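Local coordinates for fatty acid amide hydrolase (PDB 6KVR), which probably hydrolyses monocarboxylic acid amides to the carboxylate and ammonium, as a member of the amidase signature family, at residues 42-51 with 108-117; 269-277 with 549-557. All coordinates share one frame; numbering follows the deposited sequence.

Contact 1 of 2, residues 42-51 with 108-117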
loop_
_atom_site.group_PDB
_atom_site.type_symbol
_atom_site.label_atom_id
_atom_site.label_comp_id
_atom_site.label_asym_id
_atom_site.label_seq_id
_atom_site.Cartn_x
_atom_site.Cartn_y
_atom_site.Cartn_z
ATOM N N ILE A 42 10.771 7.458 39.956
ATOM C CA ILE A 42 11.694 8.579 39.778
ATOM C C ILE A 42 12.873 8.422 40.735
ATOM O O ILE A 42 12.675 8.415 41.956
ATOM C CB ILE A 42 10.979 9.919 40.017
ATOM C CG1 ILE A 42 9.953 10.200 38.917
ATOM C CG2 ILE A 42 11.986 11.057 40.130
ATOM C CD1 ILE A 42 9.020 11.337 39.241
ATOM N N PRO A 43 14.108 8.290 40.252
ATOM C CA PRO A 43 15.254 8.166 41.170
ATOM C C PRO A 43 15.580 9.504 41.826
ATOM O O PRO A 43 15.845 10.499 41.144
ATOM C CB PRO A 43 16.391 7.690 40.256
ATOM C CG PRO A 43 15.731 7.304 38.955
ATOM C CD PRO A 43 14.529 8.193 38.848
ATOM N N LYS A 44 15.579 9.523 43.161
ATOM C CA LYS A 44 15.733 10.794 43.872
ATOM C C LYS A 44 17.098 11.431 43.619
ATOM O O LYS A 44 17.204 12.656 43.500
ATOM C CB LYS A 44 15.510 10.603 45.366
ATOM C CG LYS A 44 14.756 11.782 45.979
ATOM C CD LYS A 44 15.337 12.198 47.316
ATOM C CE LYS A 44 14.870 13.592 47.713
ATOM N NZ LYS A 44 15.674 14.125 48.860
ATOM N N ASN A 45 18.152 10.624 43.519
ATOM C CA ASN A 45 19.470 11.193 43.240
ATOM C C ASN A 45 19.507 11.925 41.903
ATOM O O ASN A 45 20.344 12.813 41.712
ATOM C CB ASN A 45 20.532 10.093 43.280
ATOM C CG ASN A 45 20.038 8.779 42.690
ATOM O OD1 ASN A 45 18.949 8.294 43.043
ATOM N ND2 ASN A 45 20.837 8.191 41.784
ATOM N N TYR A 46 18.615 11.579 40.969
ATOM C CA TYR A 46 18.546 12.253 39.677
ATOM C C TYR A 46 17.585 13.434 39.681
ATOM O O TYR A 46 17.494 14.146 38.673
ATOM C CB TYR A 46 18.135 11.271 38.577
ATOM C CG TYR A 46 19.196 10.269 38.214
ATOM C CD1 TYR A 46 20.505 10.400 38.679
ATOM C CD2 TYR A 46 18.889 9.180 37.406
ATOM C CE1 TYR A 46 21.479 9.469 38.344
ATOM C CE2 TYR A 46 19.858 8.247 37.062
ATOM C CZ TYR A 46 21.150 8.397 37.528
ATOM O OH TYR A 46 22.104 7.465 37.176
ATOM N N THR A 47 16.870 13.649 40.780
ATOM C CA THR A 47 15.893 14.716 40.883
ATOM C C THR A 47 16.560 15.959 41.478
ATOM O O THR A 47 17.738 15.957 41.846
ATOM C CB THR A 47 14.688 14.249 41.713
ATOM O OG1 THR A 47 13.525 14.989 41.323
ATOM C CG2 THR A 47 14.920 14.452 43.216
ATOM N N ILE A 48 15.780 17.031 41.583
ATOM C CA ILE A 48 16.289 18.335 41.984
ATOM C C ILE A 48 15.175 19.100 42.686
ATOM O O ILE A 48 13.993 18.769 42.559
ATOM C CB ILE A 48 16.867 19.064 40.740
ATOM C CG1 ILE A 48 18.347 18.701 40.573
ATOM C CG2 ILE A 48 16.551 20.572 40.698
ATOM C CD1 ILE A 48 18.992 19.352 39.419
ATOM N N GLU A 49 15.563 20.084 43.497
ATOM C CA GLU A 49 14.617 21.015 44.103
ATOM C C GLU A 49 14.336 22.129 43.100
ATOM O O GLU A 49 15.255 22.860 42.699
ATOM C CB GLU A 49 15.175 21.576 45.411
ATOM C CG GLU A 49 14.747 20.781 46.636
ATOM C CD GLU A 49 15.692 20.924 47.834
ATOM O OE1 GLU A 49 16.179 22.047 48.123
ATOM O OE2 GLU A 49 15.952 19.886 48.482
ATOM N N LEU A 50 13.074 22.246 42.683
ATOM C CA LEU A 50 12.718 23.190 41.633
ATOM C C LEU A 50 12.930 24.634 42.102
ATOM O O LEU A 50 12.789 24.943 43.291
ATOM C CB LEU A 50 11.268 22.976 41.207
ATOM C CG LEU A 50 11.010 21.677 40.427
ATOM C CD1 LEU A 50 9.525 21.494 40.107
ATOM C CD2 LEU A 50 11.843 21.661 39.153
ATOM N N PRO A 51 13.297 25.535 41.188
ATOM C CA PRO A 51 13.511 26.934 41.594
ATOM C C PRO A 51 12.255 27.609 42.120
ATOM O O PRO A 51 12.351 28.475 42.996
ATOM C CB PRO A 51 14.029 27.599 40.308
ATOM C CG PRO A 51 13.646 26.667 39.192
ATOM C CD PRO A 51 13.689 25.294 39.789
ATOM N N ALA A 108 19.794 8.694 31.463
ATOM C CA ALA A 108 18.804 8.414 32.498
ATOM C C ALA A 108 18.648 9.602 33.445
ATOM O O ALA A 108 17.524 9.991 33.803
ATOM C CB ALA A 108 19.206 7.155 33.272
ATOM N N HIS A 109 19.780 10.172 33.883
ATOM C CA HIS A 109 19.760 11.402 34.665
ATOM C C HIS A 109 19.048 12.517 33.902
ATOM O O HIS A 109 18.124 13.151 34.424
ATOM C CB HIS A 109 21.205 11.799 35.006
ATOM C CG HIS A 109 21.328 12.869 36.049
ATOM N ND1 HIS A 109 22.537 13.203 36.626
ATOM C CD2 HIS A 109 20.404 13.689 36.609
ATOM C CE1 HIS A 109 22.350 14.175 37.501
ATOM N NE2 HIS A 109 21.066 14.486 37.513
ATOM N N ARG A 110 19.451 12.755 32.648
ATOM C CA ARG A 110 18.858 13.854 31.893
ATOM C C ARG A 110 17.367 13.628 31.642
ATOM O O ARG A 110 16.599 14.598 31.596
ATOM C CB ARG A 110 19.619 14.059 30.579
ATOM C CG ARG A 110 19.406 15.439 29.938
ATOM C CD ARG A 110 20.504 15.805 28.924
ATOM N NE ARG A 110 20.121 16.945 28.092
ATOM C CZ ARG A 110 20.953 17.650 27.331
ATOM N NH1 ARG A 110 22.249 17.380 27.278
ATOM N NH2 ARG A 110 20.476 18.660 26.608
ATOM N N ALA A 111 16.934 12.360 31.521
ATOM C CA ALA A 111 15.516 12.075 31.296
ATOM C C ALA A 111 14.696 12.311 32.557
ATOM O O ALA A 111 13.542 12.752 32.477
ATOM C CB ALA A 111 15.333 10.638 30.792
ATOM N N THR A 112 15.265 12.023 33.734
ATOM C CA THR A 112 14.541 12.297 34.978
ATOM C C THR A 112 14.335 13.795 35.164
ATOM O O THR A 112 13.252 14.239 35.573
ATOM C CB THR A 112 15.294 11.712 36.179
ATOM O OG1 THR A 112 15.571 10.326 35.945
ATOM C CG2 THR A 112 14.471 11.835 37.445
ATOM N N LEU A 113 15.368 14.588 34.864
ATOM C CA LEU A 113 15.209 16.038 34.862
ATOM C C LEU A 113 14.129 16.463 33.870
ATOM O O LEU A 113 13.226 17.237 34.216
ATOM C CB LEU A 113 16.554 16.707 34.559
ATOM C CG LEU A 113 17.571 16.503 35.698
ATOM C CD1 LEU A 113 18.992 16.839 35.247
ATOM C CD2 LEU A 113 17.183 17.271 36.970
ATOM N N ALA A 114 14.170 15.914 32.648
ATOM C CA ALA A 114 13.139 16.223 31.653
ATOM C C ALA A 114 11.728 16.001 32.209
ATOM O O ALA A 114 10.858 16.876 32.098
ATOM C CB ALA A 114 13.357 15.382 30.392
ATOM N N HIS A 115 11.494 14.840 32.836
ATOM C CA HIS A 115 10.181 14.558 33.417
ATOM C C HIS A 115 9.817 15.544 34.522
ATOM O O HIS A 115 8.663 15.977 34.617
ATOM C CB HIS A 115 10.125 13.136 33.976
ATOM C CG HIS A 115 8.790 12.789 34.562
ATOM N ND1 HIS A 115 7.643 12.707 33.801
ATOM C CD2 HIS A 115 8.408 12.550 35.837
ATOM C CE1 HIS A 115 6.618 12.399 34.574
ATOM N NE2 HIS A 115 7.053 12.304 35.818
ATOM N N GLN A 116 10.777 15.880 35.389
ATOM C CA GLN A 116 10.487 16.774 36.510
ATOM C C GLN A 116 10.018 18.144 36.030
ATOM O O GLN A 116 9.171 18.775 36.669
ATOM C CB GLN A 116 11.727 16.911 37.401
ATOM C CG GLN A 116 11.404 16.937 38.875
ATOM C CD GLN A 116 12.529 17.520 39.717
ATOM O OE1 GLN A 116 13.702 17.456 39.346
ATOM N NE2 GLN A 116 12.167 18.110 40.846
ATOM N N PHE A 117 10.513 18.594 34.880
ATOM C CA PHE A 117 10.105 19.880 34.334
ATOM C C PHE A 117 8.941 19.771 33.349
ATOM O O PHE A 117 8.017 20.584 33.410
ATOM C CB PHE A 117 11.300 20.552 33.655
ATOM C CG PHE A 117 12.279 21.174 34.625
ATOM C CD1 PHE A 117 12.090 22.474 35.089
ATOM C CD2 PHE A 117 13.387 20.462 35.075
ATOM C CE1 PHE A 117 12.999 23.055 35.981
ATOM C CE2 PHE A 117 14.288 21.026 35.955
ATOM C CZ PHE A 117 14.095 22.326 36.413
#
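Ile48 O takes a short, nearly straight bond from Gln116 NE2 (2.6 Å, N-H...O 163°), the carbonyl oxygen lying close to the plane of the Gln116 amide. The same amide turns OE1 back to Ile48 N at 3.1 Å, a weak, bent bond, so one extended glutamine side chain reads both backbone polar groups of Ile48; the strong NE2 bond, helped by the weak one, sets which way the amide is turned. On the Leu50 side, CD2 sits over one face of the Phe117 ring, 3.9 Å from the ring centroid, while Ile48 CD1 meets Leu113 CD2. Earlier on the helix, Tyr46 lies flat: its ring and that of His109 form an offset stack with planes 10° apart, and His109 CB lies over the same Tyr46 ring, close to its normal, in a CH-pi contact. With CG anti to the backbone N (chi1 -167°), His109 brings its imidazole face against the Tyr46 ring, and its ND1 is bonded to Glu78. Thr112 CB packs on Tyr46 CB at 3.7 Å, while Thr112 CG2 meets Ile42 CG2; Thr112 OG1 bonds Ala108 O, which also accepts from Thr112 N on the opposite face. Ile42 CD1 touches the edge of the His115 ring. The linker between helices 20-40 and 54-59 is laid along helix 100-118, which also packs on helices 64-70 and 235-243, while Ile126 at the start of helix 126-143 meets Ala108 and Pro43.

Contact 2 of 2, residues 269-277 with 549-557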
loop_
_atom_site.group_PDB
_atom_site.type_symbol
_atom_site.label_atom_id
_atom_site.label_comp_id
_atom_site.label_asym_id
_atom_site.label_seq_id
_atom_site.Cartn_x
_atom_site.Cartn_y
_atom_site.Cartn_z
ATOM N N GLY A 269 12.283 15.668 13.249
ATOM C CA GLY A 269 11.405 14.516 13.180
ATOM C C GLY A 269 11.058 14.135 11.759
ATOM O O GLY A 269 10.866 15.012 10.904
ATOM N N LEU A 270 10.955 12.838 11.491
ATOM C CA LEU A 270 10.650 12.345 10.151
ATOM C C LEU A 270 9.331 11.587 10.140
ATOM O O LEU A 270 9.183 10.586 10.850
ATOM C CB LEU A 270 11.761 11.432 9.640
ATOM C CG LEU A 270 11.410 10.797 8.293
ATOM C CD1 LEU A 270 11.271 11.865 7.204
ATOM C CD2 LEU A 270 12.466 9.750 7.910
ATOM N N ARG A 271 8.387 12.056 9.329
ATOM C CA ARG A 271 7.241 11.239 8.943
ATOM C C ARG A 271 7.571 10.494 7.647
ATOM O O ARG A 271 7.574 11.097 6.568
ATOM C CB ARG A 271 5.992 12.096 8.746
ATOM C CG ARG A 271 4.758 11.256 8.443
ATOM C CD ARG A 271 3.632 11.984 7.719
ATOM N NE ARG A 271 3.775 11.767 6.297
ATOM C CZ ARG A 271 3.199 10.801 5.593
ATOM N NH1 ARG A 271 2.268 10.005 6.113
ATOM N NH2 ARG A 271 3.580 10.617 4.337
ATOM N N PRO A 272 7.859 9.204 7.691
ATOM C CA PRO A 272 8.197 8.494 6.451
ATOM C C PRO A 272 6.957 8.146 5.632
ATOM O O PRO A 272 5.813 8.224 6.106
ATOM C CB PRO A 272 8.920 7.235 6.936
ATOM C CG PRO A 272 8.619 7.118 8.405
ATOM C CD PRO A 272 8.025 8.384 8.901
ATOM N N THR A 273 7.204 7.813 4.362
ATOM C CA THR A 273 6.149 7.265 3.517
ATOM C C THR A 273 5.575 6.027 4.183
ATOM O O THR A 273 6.305 5.264 4.827
ATOM C CB THR A 273 6.687 6.880 2.124
ATOM O OG1 THR A 273 7.631 7.848 1.661
ATOM C CG2 THR A 273 5.532 6.805 1.110
ATOM N N THR A 274 4.269 5.809 4.017
ATOM C CA THR A 274 3.648 4.661 4.669
ATOM C C THR A 274 4.301 3.361 4.222
ATOM O O THR A 274 4.835 3.250 3.111
ATOM C CB THR A 274 2.147 4.588 4.381
ATOM O OG1 THR A 274 1.933 4.587 2.963
ATOM C CG2 THR A 274 1.394 5.767 5.022
ATOM N N LYS A 275 4.261 2.378 5.121
ATOM C CA LYS A 275 4.611 0.981 4.880
ATOM C C LYS A 275 6.111 0.739 4.778
ATOM O O LYS A 275 6.530 -0.286 4.264
ATOM C CB LYS A 275 3.890 0.428 3.647
ATOM C CG LYS A 275 2.368 0.635 3.712
ATOM C CD LYS A 275 1.805 1.109 2.374
ATOM C CE LYS A 275 1.132 -0.040 1.580
ATOM N NZ LYS A 275 0.990 0.207 0.093
ATOM N N ARG A 276 6.941 1.642 5.287
ATOM C CA ARG A 276 8.355 1.347 5.440
ATOM C C ARG A 276 8.689 0.915 6.866
ATOM O O ARG A 276 9.421 -0.059 7.066
ATOM C CB ARG A 276 9.190 2.572 5.038
ATOM C CG ARG A 276 8.930 3.070 3.626
ATOM C CD ARG A 276 10.049 3.984 3.105
ATOM N NE ARG A 276 11.217 3.247 2.632
ATOM C CZ ARG A 276 12.201 3.766 1.904
ATOM N NH1 ARG A 276 12.166 5.021 1.488
ATOM N NH2 ARG A 276 13.255 3.007 1.599
ATOM N N ILE A 277 8.130 1.604 7.859
ATOM C CA ILE A 277 8.319 1.300 9.269
ATOM C C ILE A 277 7.024 0.670 9.778
ATOM O O ILE A 277 5.933 1.163 9.473
ATOM C CB ILE A 277 8.704 2.575 10.057
ATOM C CG1 ILE A 277 10.165 2.949 9.773
ATOM C CG2 ILE A 277 8.609 2.365 11.535
ATOM C CD1 ILE A 277 10.402 3.570 8.451
ATOM N N ARG A 549 6.774 10.599 -2.968
ATOM C CA ARG A 549 6.508 9.368 -2.225
ATOM C C ARG A 549 7.632 8.358 -2.405
ATOM O O ARG A 549 8.059 8.081 -3.533
ATOM C CB ARG A 549 5.180 8.751 -2.685
ATOM C CG ARG A 549 3.961 9.564 -2.319
ATOM C CD ARG A 549 2.694 8.777 -2.613
ATOM N NE ARG A 549 2.376 7.837 -1.546
ATOM C CZ ARG A 549 1.835 6.642 -1.747
ATOM N NH1 ARG A 549 1.549 6.207 -2.967
ATOM N NH2 ARG A 549 1.561 5.867 -0.700
ATOM N N TYR A 550 8.097 7.807 -1.284
ATOM C CA TYR A 550 9.153 6.796 -1.192
ATOM C C TYR A 550 10.533 7.343 -1.525
ATOM O O TYR A 550 11.476 6.570 -1.711
ATOM C CB TYR A 550 8.829 5.560 -2.043
ATOM C CG TYR A 550 7.624 4.880 -1.462
ATOM C CD1 TYR A 550 7.729 4.139 -0.287
ATOM C CD2 TYR A 550 6.366 5.051 -2.028
ATOM C CE1 TYR A 550 6.623 3.548 0.283
ATOM C CE2 TYR A 550 5.247 4.467 -1.463
ATOM C CZ TYR A 550 5.380 3.721 -0.309
ATOM O OH TYR A 550 4.261 3.150 0.253
ATOM N N PHE A 551 10.681 8.663 -1.571
ATOM C CA PHE A 551 11.995 9.293 -1.690
ATOM C C PHE A 551 12.465 9.855 -0.353
ATOM O O PHE A 551 13.087 10.920 -0.300
ATOM C CB PHE A 551 11.964 10.374 -2.766
ATOM C CG PHE A 551 11.923 9.825 -4.180
ATOM C CD1 PHE A 551 10.764 9.228 -4.678
ATOM C CD2 PHE A 551 13.043 9.896 -5.009
ATOM C CE1 PHE A 551 10.717 8.719 -5.981
ATOM C CE2 PHE A 551 12.999 9.392 -6.319
ATOM C CZ PHE A 551 11.835 8.802 -6.804
ATOM N N ASP A 552 12.145 9.146 0.743
ATOM C CA ASP A 552 12.564 9.535 2.093
ATOM C C ASP A 552 14.064 9.795 2.184
ATOM O O ASP A 552 14.508 10.679 2.931
ATOM C CB ASP A 552 12.198 8.435 3.098
ATOM C CG ASP A 552 10.775 7.927 2.936
ATOM O OD1 ASP A 552 10.401 7.418 1.854
ATOM O OD2 ASP A 552 10.034 8.023 3.920
ATOM N N GLU A 553 14.857 8.983 1.487
ATOM C CA GLU A 553 16.308 9.097 1.578
ATOM C C GLU A 553 16.772 10.466 1.103
ATOM O O GLU A 553 17.578 11.124 1.767
ATOM C CB GLU A 553 16.968 7.976 0.765
ATOM C CG GLU A 553 16.697 6.574 1.334
ATOM C CD GLU A 553 15.504 5.869 0.658
ATOM O OE1 GLU A 553 14.521 6.545 0.258
ATOM O OE2 GLU A 553 15.559 4.625 0.513
ATOM N N GLU A 554 16.226 10.932 -0.022
ATOM C CA GLU A 554 16.557 12.265 -0.518
ATOM C C GLU A 554 16.090 13.356 0.442
ATOM O O GLU A 554 16.757 14.392 0.574
ATOM C CB GLU A 554 15.931 12.486 -1.900
ATOM C CG GLU A 554 16.678 11.824 -3.051
ATOM C CD GLU A 554 16.318 10.350 -3.206
ATOM O OE1 GLU A 554 16.851 9.682 -4.129
ATOM O OE2 GLU A 554 15.490 9.858 -2.395
ATOM N N VAL A 555 14.946 13.150 1.107
ATOM C CA VAL A 555 14.451 14.148 2.050
ATOM C C VAL A 555 15.479 14.384 3.143
ATOM O O VAL A 555 15.850 15.525 3.430
ATOM C CB VAL A 555 13.096 13.726 2.648
ATOM C CG1 VAL A 555 12.739 14.653 3.807
ATOM C CG2 VAL A 555 11.981 13.733 1.579
ATOM N N LEU A 556 15.971 13.299 3.755
ATOM C CA LEU A 556 16.941 13.428 4.840
ATOM C C LEU A 556 18.267 13.979 4.335
ATOM O O LEU A 556 18.923 14.764 5.032
ATOM C CB LEU A 556 17.152 12.078 5.525
ATOM C CG LEU A 556 15.935 11.592 6.323
ATOM C CD1 LEU A 556 16.245 10.401 7.245
ATOM C CD2 LEU A 556 15.349 12.743 7.111
ATOM N N ALA A 557 18.689 13.563 3.137
ATOM C CA ALA A 557 19.956 14.045 2.595
ATOM C C ALA A 557 19.913 15.552 2.393
ATOM O O ALA A 557 20.848 16.269 2.770
ATOM C CB ALA A 557 20.274 13.329 1.278
#
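A salt-bridge network at the start of the C-terminal helix 552-565 ties it to the type II turn, Thr273 to Arg276, that follows central-sheet strand 268-271. Arg276 grips Glu553 end-on, NH1 to OE1 and NH2 to OE2, the latter pair 3.0 Å apart, and its NH1 also reaches Asp552 OD1 at 3.0 Å. These carboxylate oxygens lie near the guanidinium plane, yet the arginine meets both carboxylates from above their own planes; that of Asp552 stands 82° to the guanidinium. Asp552 OD1 is held from opposite faces, by Arg276 NH1 and by the hydroxyl of Thr273 (2.8 Å), while Asp552 OD2 accepts a bond from Thr273 N through its syn lone pair at 2.9 Å. Three bonds therefore hold this buried carboxylate, and its neighbouring arginine would be expected to favour the ionised form. Thr273 OG1 gives to Asp552 and accepts from Tyr550 N (3.0 Å). Its CG2, anti to the backbone N, points straight onto the Tyr550 ring, 3.3 Å from the centroid and 10° off the normal, a close CH-pi contact. Tyr550 OH donates to Thr274 O at 2.9 Å, from a position tilted 34° off the carbonyl plane, and Arg276 CG lies at the ring's edge. Further along, Leu270 CD2 packs against Leu556 CD1. Glu553 has a second salt bridge to Arg332, and Arg549 pairs with Asp491 and with Ser324 of the second subunit. The side chain of Thr274 lies about 8 Å from that of Ile254, a predicted substrate-binding residue. Around the contact, Pro272 and Thr274 touch Val295 of strand 295-300, Leu270, Pro272 and Ile277 pack on helix 303-317, and helix 552-565 rests on Leu495 of strand 494-499, beside the subunit interface.

In the fold
From the N terminus, the chain leaves helix 20-40, and contact 1 brings the following linker onto helix 100-118, closing a loop of 56 residues that is mostly helical and has no strand. Much later, strand 268-271 of the central sheet runs into the turn of contact 2, which meets the start of the last helix, 552-565, and so closes a long loop of 271 residues carrying both helices and strands. The two loops follow one another, neither nested nor crossed. Their centres lie 34 Å apart on opposite sides of the chain's centre: contact 1 fastens the linker to helix 100-118 about 23 Å from that centre, contact 2 joins the central sheet to the C-terminal helix.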